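Local coordinates for cytosolic iron-sulfur protein assembly protein 1 (PDB 2HES) that serves as an essential component of the cytosolic iron-sulfur protein assembly machinery, required for the maturation of extramitochondrial iron-sulfur proteins, at residues A[11-17]-A[315-321]; A[76-82]-A[109-113]; A[254-259]-A[297-303]. The contacts are given in a common frame with arbitrary orientation. Numbering follows the deposited sequence.

A beta propeller must close its ring and seal its blades together; these contacts do both. Interaction 1 is partly buried and joins the loop after the first strand to the turn of the last blade through backbone hydrogen bonds, with charges at its exposed side. Interactions 2 and 3 are buried contacts between successive blades, WD 2-3 and WD 6-7. In interaction 2 a turn packs on a strand through one backbone hydrogen bond, a valine cluster and a phenylalanine ring set against glutamate and lysine side chains; in interaction 3 two innermost strands meet through side-chain hydrogen bonds and waters. Interactions 1 and 3 share the WD 7 sheet and touch where Gly315 meets Asn299.

Interaction 1. Residues A[11-17]-A[315-321]; sequences KLYKEKI and GGDDGIV
Residues 11-17 leave an outer strand and wrap irregularly around the type I turn Gly316 to Gly319, which Gly319 N closes on Gly316 O (3.2 Å). Lys11 and Ile320 form an antiparallel non-hydrogen-bonded pair, CA atoms 4.2 Å apart. Gly319 O accepts twice, from Leu12 N (2.9 Å) and Tyr13 N (3.2 Å); Gly316 O takes a second donor, Ile17 N (3.1 Å). This is the ring closure of a WD40 propeller: strand 5-11 completes the WD 7 sheet, and the loop passes on to WD 1. Gly319 has phi 79°, and a CB there would lie 2.0 Å from Tyr13 O. Tyr13 O accepts from Lys11 NZ (3.1 Å; chi1 to chi3 t, chi4 p). Water 1 donates to Lys14 O (2.6 Å) and Asp317 O (3.1 Å); water 2 links Lys16 NZ (2.7 Å) to Asp317 OD2 (3.2 Å). Asp317 OD1, Asp318 OD1 and Tyr13 OH are hydrogen-bonded to Asn299, His293 and Thr29 respectively. Ile17 (chi1 m, chi2 t) packs CD1 3.7 Å from Val321 CG2.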
loop_
_atom_site.group_PDB
_atom_site.type_symbol
_atom_site.label_atom_id
_atom_site.label_comp_id
_atom_site.label_asym_id
_atom_site.label_seq_id
_atom_site.Cartn_x
_atom_site.Cartn_y
_atom_site.Cartn_z
ATOM N N LYS A 11 -18.211 -4.158 -9.772
ATOM C CA LYS A 11 -18.710 -4.260 -8.419
ATOM C C LYS A 11 -18.426 -5.646 -7.857
ATOM O O LYS A 11 -18.861 -6.656 -8.436
ATOM C CB LYS A 11 -20.210 -3.940 -8.309
ATOM C CG LYS A 11 -20.654 -3.836 -6.852
ATOM C CD LYS A 11 -22.081 -3.385 -6.705
ATOM C CE LYS A 11 -22.480 -3.378 -5.253
ATOM N NZ LYS A 11 -21.864 -2.284 -4.479
ATOM N N LEU A 12 -17.750 -5.671 -6.710
ATOM C CA LEU A 12 -17.296 -6.904 -6.054
ATOM C C LEU A 12 -17.945 -7.226 -4.713
ATOM O O LEU A 12 -18.134 -8.406 -4.380
ATOM C CB LEU A 12 -15.775 -6.852 -5.856
ATOM C CG LEU A 12 -14.835 -6.830 -7.064
ATOM C CD1 LEU A 12 -13.392 -6.669 -6.549
ATOM C CD2 LEU A 12 -14.946 -8.071 -7.897
ATOM N N TYR A 13 -18.223 -6.205 -3.907
ATOM C CA TYR A 13 -18.831 -6.371 -2.594
ATOM C C TYR A 13 -19.902 -5.311 -2.449
ATOM O O TYR A 13 -19.999 -4.410 -3.298
ATOM C CB TYR A 13 -17.828 -6.114 -1.465
ATOM C CG TYR A 13 -16.539 -6.881 -1.503
ATOM C CD1 TYR A 13 -16.364 -8.026 -0.733
ATOM C CD2 TYR A 13 -15.460 -6.432 -2.287
ATOM C CE1 TYR A 13 -15.150 -8.728 -0.757
ATOM C CE2 TYR A 13 -14.250 -7.132 -2.315
ATOM C CZ TYR A 13 -14.104 -8.254 -1.545
ATOM O OH TYR A 13 -12.893 -8.906 -1.588
ATOM N N LYS A 14 -20.657 -5.402 -1.356
ATOM C CA LYS A 14 -21.574 -4.331 -0.944
ATOM C C LYS A 14 -20.993 -3.500 0.209
ATOM O O LYS A 14 -21.641 -2.551 0.677
ATOM C CB LYS A 14 -22.954 -4.885 -0.543
ATOM C CG LYS A 14 -23.756 -5.545 -1.666
ATOM C CD LYS A 14 -25.256 -5.180 -1.597
ATOM C CE LYS A 14 -25.927 -5.531 -0.265
ATOM N NZ LYS A 14 -26.061 -4.346 0.652
ATOM N N GLU A 15 -19.779 -3.854 0.647
ATOM C CA GLU A 15 -19.078 -3.207 1.760
ATOM C C GLU A 15 -17.810 -2.536 1.221
ATOM O O GLU A 15 -17.443 -2.784 0.087
ATOM C CB GLU A 15 -18.710 -4.253 2.824
ATOM C CG GLU A 15 -19.856 -4.661 3.764
ATOM C CD GLU A 15 -20.165 -3.603 4.833
ATOM O OE1 GLU A 15 -19.252 -3.244 5.610
ATOM O OE2 GLU A 15 -21.326 -3.139 4.903
ATOM N N LYS A 16 -17.158 -1.701 2.034
ATOM C CA LYS A 16 -15.915 -0.995 1.652
ATOM C C LYS A 16 -14.871 -1.909 0.991
ATOM O O LYS A 16 -14.744 -3.060 1.374
ATOM C CB LYS A 16 -15.283 -0.366 2.901
ATOM C CG LYS A 16 -14.175 0.637 2.613
ATOM C CD LYS A 16 -13.471 1.184 3.881
ATOM C CE LYS A 16 -14.437 1.637 4.963
ATOM N NZ LYS A 16 -13.821 2.737 5.763
ATOM N N ILE A 17 -14.138 -1.401 0.006
ATOM C CA ILE A 17 -12.891 -2.068 -0.399
ATOM C C ILE A 17 -11.775 -1.306 0.261
ATOM O O ILE A 17 -11.694 -0.082 0.109
ATOM C CB ILE A 17 -12.682 -2.085 -1.886
ATOM C CG1 ILE A 17 -13.758 -2.977 -2.513
ATOM C CG2 ILE A 17 -11.236 -2.569 -2.229
ATOM C CD1 ILE A 17 -13.859 -2.858 -3.957
ATOM N N GLY A 315 -10.254 1.685 -5.574
ATOM C CA GLY A 315 -11.200 0.987 -4.705
ATOM C C GLY A 315 -11.905 1.869 -3.683
ATOM O O GLY A 315 -11.265 2.595 -2.899
ATOM N N GLY A 316 -13.238 1.762 -3.628
ATOM C CA GLY A 316 -14.034 2.731 -2.875
ATOM C C GLY A 316 -15.034 2.130 -1.908
ATOM O O GLY A 316 -15.195 0.906 -1.848
ATOM N N ASP A 317 -15.711 2.992 -1.149
ATOM C CA ASP A 317 -16.607 2.573 -0.064
ATOM C C ASP A 317 -17.871 1.899 -0.633
ATOM O O ASP A 317 -18.663 1.346 0.127
ATOM C CB ASP A 317 -16.994 3.762 0.853
ATOM C CG ASP A 317 -16.033 3.956 2.079
ATOM O OD1 ASP A 317 -15.080 3.175 2.221
ATOM O OD2 ASP A 317 -16.253 4.860 2.938
ATOM N N ASP A 318 -18.040 1.963 -1.950
ATOM C CA ASP A 318 -19.218 1.357 -2.631
ATOM C C ASP A 318 -18.985 -0.082 -3.080
ATOM O O ASP A 318 -19.847 -0.681 -3.758
ATOM C CB ASP A 318 -19.621 2.184 -3.852
ATOM C CG ASP A 318 -18.435 2.592 -4.697
ATOM O OD1 ASP A 318 -17.294 2.312 -4.265
ATOM O OD2 ASP A 318 -18.622 3.216 -5.769
ATOM N N GLY A 319 -17.812 -0.632 -2.772
ATOM C CA GLY A 319 -17.533 -2.043 -3.104
ATOM C C GLY A 319 -17.168 -2.271 -4.559
ATOM O O GLY A 319 -17.165 -3.411 -5.044
ATOM N N ILE A 320 -16.816 -1.193 -5.251
ATOM C CA ILE A 320 -16.465 -1.226 -6.643
ATOM C C ILE A 320 -14.961 -1.025 -6.833
ATOM O O ILE A 320 -14.338 -0.211 -6.134
ATOM C CB ILE A 320 -17.276 -0.132 -7.444
ATOM C CG1 ILE A 320 -18.772 -0.493 -7.456
ATOM C CG2 ILE A 320 -16.733 0.085 -8.838
ATOM C CD1 ILE A 320 -19.603 0.329 -8.457
ATOM N N VAL A 321 -14.387 -1.754 -7.772
ATOM C CA VAL A 321 -13.078 -1.393 -8.307
ATOM C C VAL A 321 -13.275 -0.760 -9.671
ATOM O O VAL A 321 -13.726 -1.422 -10.628
ATOM C CB VAL A 321 -12.113 -2.609 -8.445
ATOM C CG1 VAL A 321 -10.803 -2.166 -9.053
ATOM C CG2 VAL A 321 -11.881 -3.245 -7.111
HETATM O O HOH W 1 -21.375 -0.062 -0.073
HETATM O O HOH W 2 -16.073 4.145 6.031
#

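Interaction 2. Residues A[76-82]-A[109-113]; sequences GSFDSTV and EVKGV
In this WD40 propeller the turn between the second and third strands of the WD 2 blade sits over the innermost strand of WD 3, and Val110, Phe78 and Glu109 supply most of the buried surface. The turn, type I from Ser77 to Ser80, has Phe78 (-55/-16) and Asp79 (-54/-26) at its corners and Ser80 at positive phi (87/-4). Ser80 N donates to Ser77 O (3.0 Å), Ser77 N to Thr81 O (3.0 Å), and Ser77 OG accepts from Asp79 N (2.7 Å) in an ST turn. Val110, extended (-80/127) with chi1 t, points at the turn: its N donates to Ser77 O (3.0 Å), so this oxygen serves both turn and neighbouring blade. Val110 CG1 lies 3.8 Å from Gly76 CA, where a side chain would clash, and 4.0 Å from Val82 CG2; Val110 CG2 approaches Ser80 O (3.5 Å). Val113, with chi1 m, continues the apolar seam, its CG1 3.9 Å from Val82 CG1. Phe78 and Glu109 are the closest CA pair, 4.1 Å apart. The Phe78 ring (chi1 -88°, chi2 8°) lies with its CE1 3.6 Å from CD of Lys111 (chi1 and chi2 m, chi3 t), whose ammonium forms a salt bridge with Asp155. Glu109, with chi1 m and chi2 t, brings OE2 over one face of that ring, 3.7 Å from Phe78 CD2.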
loop_
_atom_site.group_PDB
_atom_site.type_symbol
_atom_site.label_atom_id
_atom_site.label_comp_id
_atom_site.label_asym_id
_atom_site.label_seq_id
_atom_site.Cartn_x
_atom_site.Cartn_y
_atom_site.Cartn_z
ATOM N N GLY A 76 -4.049 -9.651 5.756
ATOM C CA GLY A 76 -4.096 -9.197 7.153
ATOM C C GLY A 76 -5.466 -8.652 7.547
ATOM O O GLY A 76 -6.147 -7.992 6.754
ATOM N N SER A 77 -5.841 -8.889 8.796
ATOM C CA SER A 77 -7.222 -8.720 9.201
ATOM C C SER A 77 -7.366 -7.936 10.479
ATOM O O SER A 77 -6.483 -7.945 11.344
ATOM C CB SER A 77 -7.872 -10.093 9.397
ATOM O OG SER A 77 -9.127 -9.957 10.061
ATOM N N PHE A 78 -8.506 -7.263 10.590
ATOM C CA PHE A 78 -8.935 -6.648 11.845
ATOM C C PHE A 78 -8.969 -7.689 12.975
ATOM O O PHE A 78 -9.014 -7.329 14.163
ATOM C CB PHE A 78 -10.293 -5.954 11.662
ATOM C CG PHE A 78 -10.188 -4.507 11.198
ATOM C CD1 PHE A 78 -8.952 -3.959 10.821
ATOM C CD2 PHE A 78 -11.330 -3.708 11.112
ATOM C CE1 PHE A 78 -8.848 -2.620 10.395
ATOM C CE2 PHE A 78 -11.250 -2.375 10.688
ATOM C CZ PHE A 78 -9.996 -1.828 10.323
ATOM N N ASP A 79 -8.942 -8.963 12.576
ATOM C CA ASP A 79 -8.798 -10.140 13.459
ATOM C C ASP A 79 -7.595 -10.134 14.398
ATOM O O ASP A 79 -7.593 -10.848 15.410
ATOM C CB ASP A 79 -8.555 -11.390 12.595
ATOM C CG ASP A 79 -9.750 -12.273 12.478
ATOM O OD1 ASP A 79 -10.661 -12.202 13.341
ATOM O OD2 ASP A 79 -9.765 -13.069 11.511
ATOM N N SER A 80 -6.547 -9.409 13.999
ATOM C CA SER A 80 -5.193 -9.516 14.569
ATOM C C SER A 80 -4.361 -10.604 13.869
ATOM O O SER A 80 -3.182 -10.761 14.172
ATOM C CB SER A 80 -5.221 -9.754 16.090
ATOM O OG SER A 80 -5.249 -11.152 16.382
ATOM N N THR A 81 -4.966 -11.341 12.939
ATOM C CA THR A 81 -4.273 -12.437 12.209
ATOM C C THR A 81 -3.887 -12.093 10.747
ATOM O O THR A 81 -4.352 -11.084 10.206
ATOM C CB THR A 81 -5.074 -13.766 12.241
ATOM O OG1 THR A 81 -6.135 -13.748 11.265
ATOM C CG2 THR A 81 -5.656 -14.038 13.637
ATOM N N VAL A 82 -3.035 -12.926 10.134
ATOM C CA VAL A 82 -2.580 -12.773 8.731
ATOM C C VAL A 82 -2.553 -14.154 8.059
ATOM O O VAL A 82 -1.857 -15.059 8.531
ATOM C CB VAL A 82 -1.136 -12.120 8.605
ATOM C CG1 VAL A 82 -0.688 -12.075 7.162
ATOM C CG2 VAL A 82 -1.086 -10.729 9.220
ATOM N N GLU A 109 -5.814 -5.138 15.859
ATOM C CA GLU A 109 -6.121 -5.129 14.443
ATOM C C GLU A 109 -4.854 -5.027 13.604
ATOM O O GLU A 109 -4.045 -4.101 13.814
ATOM C CB GLU A 109 -7.036 -3.954 14.110
ATOM C CG GLU A 109 -8.356 -3.963 14.931
ATOM C CD GLU A 109 -9.211 -2.725 14.712
ATOM O OE1 GLU A 109 -8.657 -1.617 14.593
ATOM O OE2 GLU A 109 -10.452 -2.875 14.650
ATOM N N VAL A 110 -4.717 -5.933 12.642
ATOM C CA VAL A 110 -3.658 -5.831 11.617
ATOM C C VAL A 110 -4.150 -4.833 10.572
ATOM O O VAL A 110 -5.284 -4.957 10.090
ATOM C CB VAL A 110 -3.343 -7.195 10.917
ATOM C CG1 VAL A 110 -2.382 -6.997 9.692
ATOM C CG2 VAL A 110 -2.766 -8.209 11.872
ATOM N N LYS A 111 -3.340 -3.823 10.272
ATOM C CA LYS A 111 -3.714 -2.787 9.295
ATOM C C LYS A 111 -3.052 -2.935 7.934
ATOM O O LYS A 111 -3.548 -2.412 6.938
ATOM C CB LYS A 111 -3.365 -1.379 9.791
ATOM C CG LYS A 111 -4.081 -0.889 11.042
ATOM C CD LYS A 111 -5.617 -1.016 10.901
ATOM C CE LYS A 111 -6.296 -0.581 12.178
ATOM N NZ LYS A 111 -6.287 0.901 12.286
ATOM N N GLY A 112 -1.895 -3.602 7.885
ATOM C CA GLY A 112 -1.203 -3.750 6.632
ATOM C C GLY A 112 -0.289 -4.957 6.543
ATOM O O GLY A 112 0.254 -5.433 7.564
ATOM N N VAL A 113 -0.138 -5.437 5.322
ATOM C CA VAL A 113 0.881 -6.473 5.009
ATOM C C VAL A 113 1.631 -6.054 3.764
ATOM O O VAL A 113 1.035 -5.472 2.828
ATOM C CB VAL A 113 0.273 -7.910 4.830
ATOM C CG1 VAL A 113 -0.481 -8.352 6.080
ATOM C CG2 VAL A 113 -0.688 -7.969 3.659
#

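Interaction 3. Residues A[254-259]-A[297-303]; sequences YNVAWG and EINVVKW
Three side-chain hydrogen bonds join segments 254-259 and 297-303. Asn255 OD1 (chi1 -141°, chi2 -127°) accepts from Val301 N (3.0 Å), Tyr254 OH (chi1 m) donates to Glu297 OE1 (3.0 Å), and Trp303 NE1 donates to Ala257 O (3.0 Å). Water 3 donates to Tyr254 O (3.2 Å) and Asn299 O (2.6 Å); water 4 donates to Asn255 OD1 (2.6 Å) and accepts from Lys302 NZ (2.9 Å), also hydrogen-bonded to Phe20 O. The strands run nearly parallel, 8° between directions and their axes 5.4 Å apart at closest approach, with Tyr254 against Asn299, Asn255 against Val300 and Ala257 against Lys302. Within its own blade each strand has a classic beta bulge: Tyr254 and Asn255 (-85/-21, -155/142) face Val267, Asn299 and Val300 (-108/-23, -150/143) face Gly315. Ala257 CB packs 4.1 Å from Val301 CG1 and 3.7 Å from Trp303 CD1. Trp303 (chi1 m, chi2 104°) offers a face to Gly259, whose CA makes a CH-pi contact 3.8 Å from the five-membered ring centroid. These bridges belong to WD 6 and WD 7; near-parallel innermost strands of neighbouring sheets round a central axis mark the WD40 beta propeller.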
loop_
_atom_site.group_PDB
_atom_site.type_symbol
_atom_site.label_atom_id
_atom_site.label_comp_id
_atom_site.label_asym_id
_atom_site.label_seq_id
_atom_site.Cartn_x
_atom_site.Cartn_y
_atom_site.Cartn_z
ATOM N N TYR A 254 -6.320 9.284 1.369
ATOM C CA TYR A 254 -6.252 7.955 1.935
ATOM C C TYR A 254 -5.226 7.030 1.268
ATOM O O TYR A 254 -4.891 6.012 1.847
ATOM C CB TYR A 254 -7.615 7.263 1.804
ATOM C CG TYR A 254 -8.685 7.720 2.796
ATOM C CD1 TYR A 254 -8.371 8.049 4.116
ATOM C CD2 TYR A 254 -10.036 7.736 2.417
ATOM C CE1 TYR A 254 -9.392 8.466 5.028
ATOM C CE2 TYR A 254 -11.029 8.114 3.327
ATOM C CZ TYR A 254 -10.717 8.445 4.615
ATOM O OH TYR A 254 -11.764 8.826 5.487
ATOM N N ASN A 255 -4.826 7.332 0.053
ATOM C CA ASN A 255 -3.841 6.455 -0.628
ATOM C C ASN A 255 -3.023 7.192 -1.701
ATOM O O ASN A 255 -3.524 8.052 -2.428
ATOM C CB ASN A 255 -4.615 5.231 -1.213
ATOM C CG ASN A 255 -3.858 3.901 -1.081
ATOM O OD1 ASN A 255 -3.683 3.203 -2.056
ATOM N ND2 ASN A 255 -3.459 3.536 0.142
ATOM N N VAL A 256 -1.744 6.848 -1.798
ATOM C CA VAL A 256 -0.912 7.313 -2.881
ATOM C C VAL A 256 -0.168 6.156 -3.501
ATOM O O VAL A 256 0.103 5.137 -2.824
ATOM C CB VAL A 256 0.138 8.384 -2.389
ATOM C CG1 VAL A 256 -0.544 9.632 -1.869
ATOM C CG2 VAL A 256 1.001 7.791 -1.268
ATOM N N ALA A 257 0.210 6.337 -4.760
ATOM C CA ALA A 257 0.936 5.306 -5.538
ATOM C C ALA A 257 1.866 5.965 -6.524
ATOM O O ALA A 257 1.464 6.909 -7.251
ATOM C CB ALA A 257 -0.065 4.411 -6.281
ATOM N N TRP A 258 3.112 5.508 -6.534
ATOM C CA TRP A 258 4.119 6.118 -7.344
ATOM C C TRP A 258 4.499 5.090 -8.385
ATOM O O TRP A 258 5.073 4.031 -8.057
ATOM C CB TRP A 258 5.326 6.555 -6.521
ATOM C CG TRP A 258 6.155 7.673 -7.172
ATOM C CD1 TRP A 258 6.266 7.956 -8.522
ATOM C CD2 TRP A 258 7.065 8.553 -6.508
ATOM N NE1 TRP A 258 7.133 9.014 -8.716
ATOM C CE2 TRP A 258 7.645 9.390 -7.500
ATOM C CE3 TRP A 258 7.411 8.764 -5.159
ATOM C CZ2 TRP A 258 8.547 10.429 -7.188
ATOM C CZ3 TRP A 258 8.323 9.783 -4.846
ATOM C CH2 TRP A 258 8.877 10.610 -5.865
ATOM N N GLY A 259 4.144 5.380 -9.631
ATOM C CA GLY A 259 4.352 4.375 -10.679
ATOM C C GLY A 259 5.766 4.316 -11.223
ATOM O O GLY A 259 6.556 5.254 -11.020
ATOM N N GLU A 297 -16.319 7.601 -0.629
ATOM C CA GLU A 297 -14.902 7.805 -0.290
ATOM C C GLU A 297 -14.084 6.775 -1.070
ATOM O O GLU A 297 -14.572 5.655 -1.308
ATOM C CB GLU A 297 -14.685 7.658 1.217
ATOM C CG GLU A 297 -15.264 8.858 2.031
ATOM C CD GLU A 297 -14.939 8.859 3.519
ATOM O OE1 GLU A 297 -14.207 7.975 4.007
ATOM O OE2 GLU A 297 -15.427 9.758 4.233
ATOM N N ILE A 298 -12.882 7.152 -1.512
ATOM C CA ILE A 298 -12.023 6.222 -2.241
ATOM C C ILE A 298 -10.848 5.881 -1.320
ATOM O O ILE A 298 -10.200 6.801 -0.770
ATOM C CB ILE A 298 -11.489 6.806 -3.570
ATOM C CG1 ILE A 298 -12.604 7.392 -4.452
ATOM C CG2 ILE A 298 -10.661 5.764 -4.326
ATOM C CD1 ILE A 298 -12.099 8.038 -5.720
ATOM N N ASN A 299 -10.528 4.588 -1.176
ATOM C CA ASN A 299 -9.599 4.167 -0.115
ATOM C C ASN A 299 -8.248 3.742 -0.630
ATOM O O ASN A 299 -7.259 3.709 0.144
ATOM C CB ASN A 299 -10.200 2.978 0.643
ATOM C CG ASN A 299 -11.485 3.336 1.334
ATOM O OD1 ASN A 299 -11.531 4.256 2.153
ATOM N ND2 ASN A 299 -12.548 2.611 1.003
ATOM N N VAL A 300 -8.214 3.344 -1.894
ATOM C CA VAL A 300 -7.027 2.663 -2.458
ATOM C C VAL A 300 -6.848 2.932 -3.935
ATOM O O VAL A 300 -7.835 3.042 -4.679
ATOM C CB VAL A 300 -6.968 1.116 -2.095
ATOM C CG1 VAL A 300 -8.178 0.344 -2.629
ATOM C CG2 VAL A 300 -5.712 0.498 -2.618
ATOM N N VAL A 301 -5.582 3.062 -4.357
ATOM C CA VAL A 301 -5.231 3.275 -5.749
ATOM C C VAL A 301 -3.945 2.543 -6.085
ATOM O O VAL A 301 -3.025 2.546 -5.283
ATOM C CB VAL A 301 -5.081 4.804 -6.081
ATOM C CG1 VAL A 301 -3.947 5.455 -5.252
ATOM C CG2 VAL A 301 -4.887 5.021 -7.575
ATOM N N LYS A 302 -3.889 1.933 -7.276
ATOM C CA LYS A 302 -2.683 1.251 -7.764
ATOM C C LYS A 302 -2.476 1.482 -9.250
ATOM O O LYS A 302 -3.435 1.574 -9.995
ATOM C CB LYS A 302 -2.807 -0.264 -7.511
ATOM C CG LYS A 302 -2.714 -0.724 -6.054
ATOM C CD LYS A 302 -1.338 -0.421 -5.463
ATOM C CE LYS A 302 -0.905 -1.451 -4.440
ATOM N NZ LYS A 302 -1.815 -1.694 -3.300
ATOM N N TRP A 303 -1.220 1.512 -9.680
ATOM C CA TRP A 303 -0.837 1.595 -11.080
ATOM C C TRP A 303 -0.636 0.167 -11.540
ATOM O O TRP A 303 0.112 -0.578 -10.890
ATOM C CB TRP A 303 0.507 2.273 -11.224
ATOM C CG TRP A 303 0.526 3.726 -10.953
ATOM C CD1 TRP A 303 1.001 4.347 -9.833
ATOM C CD2 TRP A 303 0.098 4.761 -11.841
ATOM N NE1 TRP A 303 0.889 5.706 -9.964
ATOM C CE2 TRP A 303 0.337 5.991 -11.186
ATOM C CE3 TRP A 303 -0.457 4.772 -13.128
ATOM C CZ2 TRP A 303 0.030 7.216 -11.764
ATOM C CZ3 TRP A 303 -0.765 5.986 -13.706
ATOM C CH2 TRP A 303 -0.514 7.200 -13.025
HETATM O O HOH W 3 -6.483 3.363 2.585
HETATM O O HOH W 4 -2.293 1.060 -2.672
#